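Local structure of chromosome segregation protein smc (Pyrococcus furiosus, 3KTA) at residues A45-L50 / K56-S61. The protein is probably required for chromosome condensation and partitioning, as an ATP-hydrolysing, DNA-binding homodimer, and this chain is the N-terminal part of its ABC-type ATPase domain. Sequence-based numbering, arbitrary orientation.
With AP5 (bis(adenosine)-5'-pentaphosphate), chain E.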
ATOM      1  N   ALA A  45      -6.190   0.357  -9.901  1.00 13.59           N
ATOM      2  CA  ALA A  45      -5.530   0.870 -11.112  1.00 13.53           C
ATOM      3  C   ALA A  45      -4.027   0.650 -11.019  1.00 14.27           C
ATOM      4  O   ALA A  45      -3.374   0.305 -12.008  1.00 14.49           O
ATOM      5  CB  ALA A  45      -5.863   2.346 -11.328  1.00 12.75           C
ATOM      6  N   ILE A  46      -3.475   0.828  -9.827  1.00 11.32           N
ATOM      7  CA  ILE A  46      -2.055   0.582  -9.601  1.00 12.04           C
ATOM      8  C   ILE A  46      -1.716  -0.908  -9.731  1.00 14.95           C
ATOM      9  O   ILE A  46      -0.764  -1.268 -10.419  1.00 14.73           O
ATOM     10  CB  ILE A  46      -1.605   1.138  -8.244  1.00 11.84           C
ATOM     11  CG1 ILE A  46      -1.800   2.658  -8.228  1.00 14.55           C
ATOM     12  CG2 ILE A  46      -0.144   0.720  -7.946  1.00 13.74           C
ATOM     13  CD1 ILE A  46      -1.611   3.283  -6.850  1.00 13.51           C
ATOM     14  N   LEU A  47      -2.495  -1.772  -9.082  1.00 11.77           N
ATOM     15  CA  LEU A  47      -2.293  -3.212  -9.224  1.00 14.59           C
ATOM     16  C   LEU A  47      -2.322  -3.625 -10.701  1.00 16.77           C
ATOM     17  O   LEU A  47      -1.500  -4.442 -11.168  1.00 16.61           O
ATOM     18  CB  LEU A  47      -3.398  -3.977  -8.486  1.00 16.10           C
ATOM     19  CG  LEU A  47      -3.380  -3.860  -6.963  1.00 22.37           C
ATOM     20  CD1 LEU A  47      -4.526  -4.673  -6.365  1.00 23.11           C
ATOM     21  CD2 LEU A  47      -2.060  -4.333  -6.423  1.00 27.43           C
ATOM     22  N   PHE A  48      -3.285  -3.064 -11.427  1.00 12.83           N
ATOM     23  CA  PHE A  48      -3.514  -3.424 -12.828  1.00 12.81           C
ATOM     24  C   PHE A  48      -2.341  -3.034 -13.714  1.00 15.39           C
ATOM     25  O   PHE A  48      -1.809  -3.863 -14.466  1.00 15.48           O
ATOM     26  CB  PHE A  48      -4.786  -2.728 -13.309  1.00 13.02           C
ATOM     27  CG  PHE A  48      -5.075  -2.909 -14.769  1.00 15.33           C
ATOM     28  CD1 PHE A  48      -5.578  -4.105 -15.244  1.00 15.42           C
ATOM     29  CD2 PHE A  48      -4.884  -1.860 -15.654  1.00 14.71           C
ATOM     30  CE1 PHE A  48      -5.871  -4.260 -16.605  1.00 17.82           C
ATOM     31  CE2 PHE A  48      -5.182  -2.006 -17.002  1.00 18.59           C
ATOM     32  CZ  PHE A  48      -5.675  -3.206 -17.466  1.00 16.83           C
ATOM     33  N   VAL A  49      -1.930  -1.774 -13.620  1.00 13.40           N
ATOM     34  CA  VAL A  49      -0.886  -1.272 -14.518  1.00 13.97           C
ATOM     35  C   VAL A  49       0.479  -1.895 -14.217  1.00 14.48           C
ATOM     36  O   VAL A  49       1.334  -1.981 -15.105  1.00 15.26           O
ATOM     37  CB  VAL A  49      -0.825   0.273 -14.506  1.00 12.01           C
ATOM     38  CG1 VAL A  49      -0.264   0.787 -13.179  1.00 12.89           C
ATOM     39  CG2 VAL A  49      -0.010   0.779 -15.705  1.00 14.22           C
ATOM     40  N   LEU A  50       0.672  -2.368 -12.986  1.00 15.49           N
ATOM     41  CA  LEU A  50       1.928  -3.009 -12.596  1.00 16.65           C
ATOM     42  C   LEU A  50       1.915  -4.509 -12.881  1.00 17.97           C
ATOM     43  O   LEU A  50       2.803  -5.250 -12.446  1.00 18.23           O
ATOM     44  CB  LEU A  50       2.241  -2.749 -11.116  1.00 18.18           C
ATOM     45  CG  LEU A  50       2.408  -1.276 -10.748  1.00 16.65           C
ATOM     46  CD1 LEU A  50       2.757  -1.131  -9.260  1.00 21.34           C
ATOM     47  CD2 LEU A  50       3.443  -0.587 -11.626  1.00 18.30           C
ATOM     48  N   LYS A  56      -9.400 -11.419  -9.218  1.00 28.71           N
ATOM     49  CA  LYS A  56      -9.997 -11.502  -7.887  1.00 31.66           C
ATOM     50  C   LYS A  56      -9.371 -10.503  -6.912  1.00 29.14           C
ATOM     51  O   LYS A  56     -10.075  -9.911  -6.088  1.00 28.13           O
ATOM     52  CB  LYS A  56      -9.884 -12.926  -7.336  1.00 33.87           C
ATOM     53  N   ALA A  57      -8.059 -10.299  -7.014  1.00 26.65           N
ATOM     54  CA  ALA A  57      -7.379  -9.339  -6.141  1.00 28.58           C
ATOM     55  C   ALA A  57      -7.934  -7.931  -6.353  1.00 23.26           C
ATOM     56  O   ALA A  57      -7.930  -7.107  -5.433  1.00 24.06           O
ATOM     57  CB  ALA A  57      -5.869  -9.363  -6.382  1.00 27.74           C
HETATM   58  N   MSE A  58      -8.423  -7.673  -7.566  1.00 23.13           N
HETATM   59  CA  MSE A  58      -8.959  -6.373  -7.944  1.00 22.33           C
HETATM   60  C   MSE A  58     -10.484  -6.407  -7.910  1.00 21.78           C
HETATM   61  O   MSE A  58     -11.163  -5.515  -8.447  1.00 22.44           O
HETATM   62  CB  MSE A  58      -8.438  -5.980  -9.332  1.00 24.55           C
HETATM   63  CG  MSE A  58      -6.926  -5.750  -9.350  1.00 20.91           C
HETATM   64 SE   MSE A  58      -6.156  -5.390 -11.116  0.75 22.60          SE
HETATM   65  CE  MSE A  58      -5.868  -7.182 -11.679  1.00 22.68           C
ATOM     66  N   ARG A  59     -11.009  -7.455  -7.274  1.00 22.64           N
ATOM     67  CA  ARG A  59     -12.441  -7.605  -7.033  1.00 24.86           C
ATOM     68  C   ARG A  59     -13.255  -7.721  -8.321  1.00 28.42           C
ATOM     69  O   ARG A  59     -14.374  -7.220  -8.416  1.00 29.44           O
ATOM     70  CB  ARG A  59     -12.960  -6.469  -6.146  1.00 24.44           C
ATOM     71  CG  ARG A  59     -12.365  -6.507  -4.746  1.00 23.27           C
ATOM     72  CD  ARG A  59     -12.739  -5.282  -3.964  1.00 21.67           C
ATOM     73  NE  ARG A  59     -12.135  -4.093  -4.562  1.00 17.54           N
ATOM     74  CZ  ARG A  59     -12.738  -2.917  -4.663  1.00 19.41           C
ATOM     75  NH1 ARG A  59     -13.968  -2.750  -4.202  1.00 21.22           N
ATOM     76  NH2 ARG A  59     -12.097  -1.903  -5.223  1.00 16.25           N
ATOM     77  N   ALA A  60     -12.672  -8.395  -9.305  1.00 29.51           N
ATOM     78  CA  ALA A  60     -13.353  -8.695 -10.556  1.00 29.03           C
ATOM     79  C   ALA A  60     -13.404 -10.208 -10.747  1.00 27.06           C
ATOM     80  O   ALA A  60     -12.498 -10.926 -10.316  1.00 30.94           O
ATOM     81  CB  ALA A  60     -12.631  -8.039 -11.714  1.00 28.54           C
ATOM     82  N   SER A  61     -14.462 -10.695 -11.387  1.00 31.39           N
ATOM     83  CA  SER A  61     -14.563 -12.124 -11.678  1.00 31.80           C
ATOM     84  C   SER A  61     -13.553 -12.493 -12.754  1.00 32.31           C
ATOM     85  O   SER A  61     -12.866 -13.510 -12.658  1.00 31.73           O
ATOM     86  CB  SER A  61     -15.979 -12.501 -12.125  1.00 31.40           C
TER
HETATM   87  PA  AP5 E 183     -19.083  -2.544  -0.127  1.00 27.38           P
HETATM   88  O1A AP5 E 183     -20.468  -1.966   0.079  1.00 28.62           O
HETATM   89  O2A AP5 E 183     -19.047  -3.566  -1.232  1.00 30.15           O
HETATM   90  O3A AP5 E 183     -17.994  -1.407  -0.514  1.00 23.04           O
HETATM   91  PB  AP5 E 183     -17.978   0.046   0.129  1.00 27.96           P
HETATM   92  O1B AP5 E 183     -18.350  -0.028   1.597  1.00 28.80           O
HETATM   93  O2B AP5 E 183     -18.772   1.039  -0.675  1.00 22.92           O
HETATM   94  O3B AP5 E 183     -16.390   0.195  -0.107  1.00 20.64           O
HETATM   95  PG  AP5 E 183     -15.653   1.551   0.160  1.00 20.43           P
HETATM   96  O1G AP5 E 183     -16.444   2.367   1.164  1.00 24.94           O
HETATM   97  O2G AP5 E 183     -14.287   1.181   0.645  1.00 15.13           O
HETATM   98  O3G AP5 E 183     -15.759   2.265  -1.246  1.00 18.20           O
HETATM   99  PD  AP5 E 183     -14.610   2.840  -2.177  1.00 15.36           P
HETATM  100  O1D AP5 E 183     -14.623   4.337  -2.126  1.00 14.71           O
HETATM  101  O2D AP5 E 183     -13.268   2.200  -1.927  1.00 14.10           O
HETATM  102  O3D AP5 E 183     -15.230   2.395  -3.601  1.00 16.46           O
HETATM  103  PE  AP5 E 183     -14.571   1.349  -4.644  1.00 15.42           P
HETATM  104  O1E AP5 E 183     -13.274   1.954  -5.129  1.00 16.51           O
HETATM  105  O2E AP5 E 183     -14.510  -0.016  -4.061  1.00 14.05           O
HETATM  106  O5F AP5 E 183     -18.487  -3.119   1.255  1.00 23.61           O
HETATM  107  C5F AP5 E 183     -18.773  -4.406   1.771  1.00 25.22           C
HETATM  108  C4F AP5 E 183     -18.068  -4.647   3.108  1.00 23.63           C
HETATM  109  O4F AP5 E 183     -16.691  -4.886   2.870  1.00 23.31           O
HETATM  110  C3F AP5 E 183     -18.122  -3.450   4.046  1.00 23.20           C
HETATM  111  O3F AP5 E 183     -17.930  -3.891   5.375  1.00 23.68           O
HETATM  112  C2F AP5 E 183     -16.895  -2.663   3.642  1.00 23.90           C
HETATM  113  O2F AP5 E 183     -16.396  -1.885   4.709  1.00 21.67           O
HETATM  114  C1F AP5 E 183     -15.915  -3.755   3.237  1.00 22.35           C
HETATM  115  N9A AP5 E 183     -15.135  -3.394   2.044  1.00 20.15           N
HETATM  116  C8A AP5 E 183     -15.405  -2.402   1.141  1.00 21.41           C
HETATM  117  N7A AP5 E 183     -14.458  -2.433   0.178  1.00 18.78           N
HETATM  118  C5A AP5 E 183     -13.585  -3.427   0.458  1.00 19.26           C
HETATM  119  C6A AP5 E 183     -12.439  -3.876  -0.183  1.00 20.49           C
HETATM  120  N6A AP5 E 183     -11.940  -3.206  -1.225  1.00 18.50           N
HETATM  121  N1A AP5 E 183     -11.745  -4.930   0.358  1.00 20.55           N
HETATM  122  C2A AP5 E 183     -12.183  -5.541   1.520  1.00 23.87           C
HETATM  123  N3A AP5 E 183     -13.319  -5.093   2.158  1.00 22.70           N
HETATM  124  C4A AP5 E 183     -14.004  -4.044   1.634  1.00 19.79           C
HETATM  125  O5J AP5 E 183     -15.652   1.504  -5.824  1.00 15.27           O
HETATM  126  C5J AP5 E 183     -16.852   0.753  -5.813  1.00 18.73           C
HETATM  127  C4J AP5 E 183     -17.676   1.226  -6.997  1.00 15.74           C
HETATM  128  O4J AP5 E 183     -16.964   0.931  -8.197  1.00 16.78           O
HETATM  129  C3J AP5 E 183     -19.013   0.479  -7.074  1.00 19.46           C
HETATM  130  O3J AP5 E 183     -20.041   1.410  -7.305  1.00 21.10           O
HETATM  131  C2J AP5 E 183     -18.820  -0.400  -8.286  1.00 21.26           C
HETATM  132  O2J AP5 E 183     -20.042  -0.741  -8.919  1.00 21.74           O
HETATM  133  C1J AP5 E 183     -17.892   0.449  -9.142  1.00 16.94           C
HETATM  134  N9B AP5 E 183     -17.282  -0.380 -10.190  1.00 18.65           N
HETATM  135  C8B AP5 E 183     -16.408  -1.427 -10.077  1.00 19.01           C
HETATM  136  N7B AP5 E 183     -16.140  -1.897 -11.317  1.00 20.38           N
HETATM  137  C5B AP5 E 183     -16.844  -1.156 -12.207  1.00 19.71           C
HETATM  138  C6B AP5 E 183     -16.962  -1.194 -13.591  1.00 20.02           C
HETATM  139  N6B AP5 E 183     -16.392  -2.172 -14.286  1.00 23.57           N
HETATM  140  N1B AP5 E 183     -17.779  -0.283 -14.206  1.00 18.32           N
HETATM  141  C2B AP5 E 183     -18.489   0.661 -13.495  1.00 18.94           C
HETATM  142  N3B AP5 E 183     -18.368   0.691 -12.121  1.00 19.93           N
HETATM  143  C4B AP5 E 183     -17.564  -0.206 -11.508  1.00 20.44           C
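Met-58 sets CG anti to its carbonyl carbon (chi1 -66°), and an extended chi2 of 175° carries SE to the backbone where Leu-47 passes to Phe-48; the bend at chi3 then turns only the terminal methyl CE. Leu-47, its CG beside the backbone N, runs past it in the opposite sense, CD1 lying 4.0 Å from CG of Met-58. The selenium of this selenomethionine sits near the plane of the Phe-48 ring, at its edge, and meets Phe-48 CB at 3.7 Å. A long, unbranched, polarisable chain suits this place, since it can follow the helix surface, while branched Leu-47 packs along its flank and Ile-63 touches it too. Beyond CB, the Phe-48 ring turns away from 56-61, toward Phe-12, Val-82 and Leu-66. No hydrogen bond joins the segments.

NH1 of Arg-59 gives O2E of AP5 a hydrogen bond of 2.8 Å (N-H...O angle 154°), and NH2 a weak one to the same oxygen, which lies in the guanidinium plane, at its edge. N6A of AP5 is 3.3 Å above that plane, offset toward the rim. Asp-44 of helix 39-49 pairs with NH2. Apolar packing of Met-58 on the Walker A helix thus helps place Arg-59 beside the phosphates, whose charge it probably offsets.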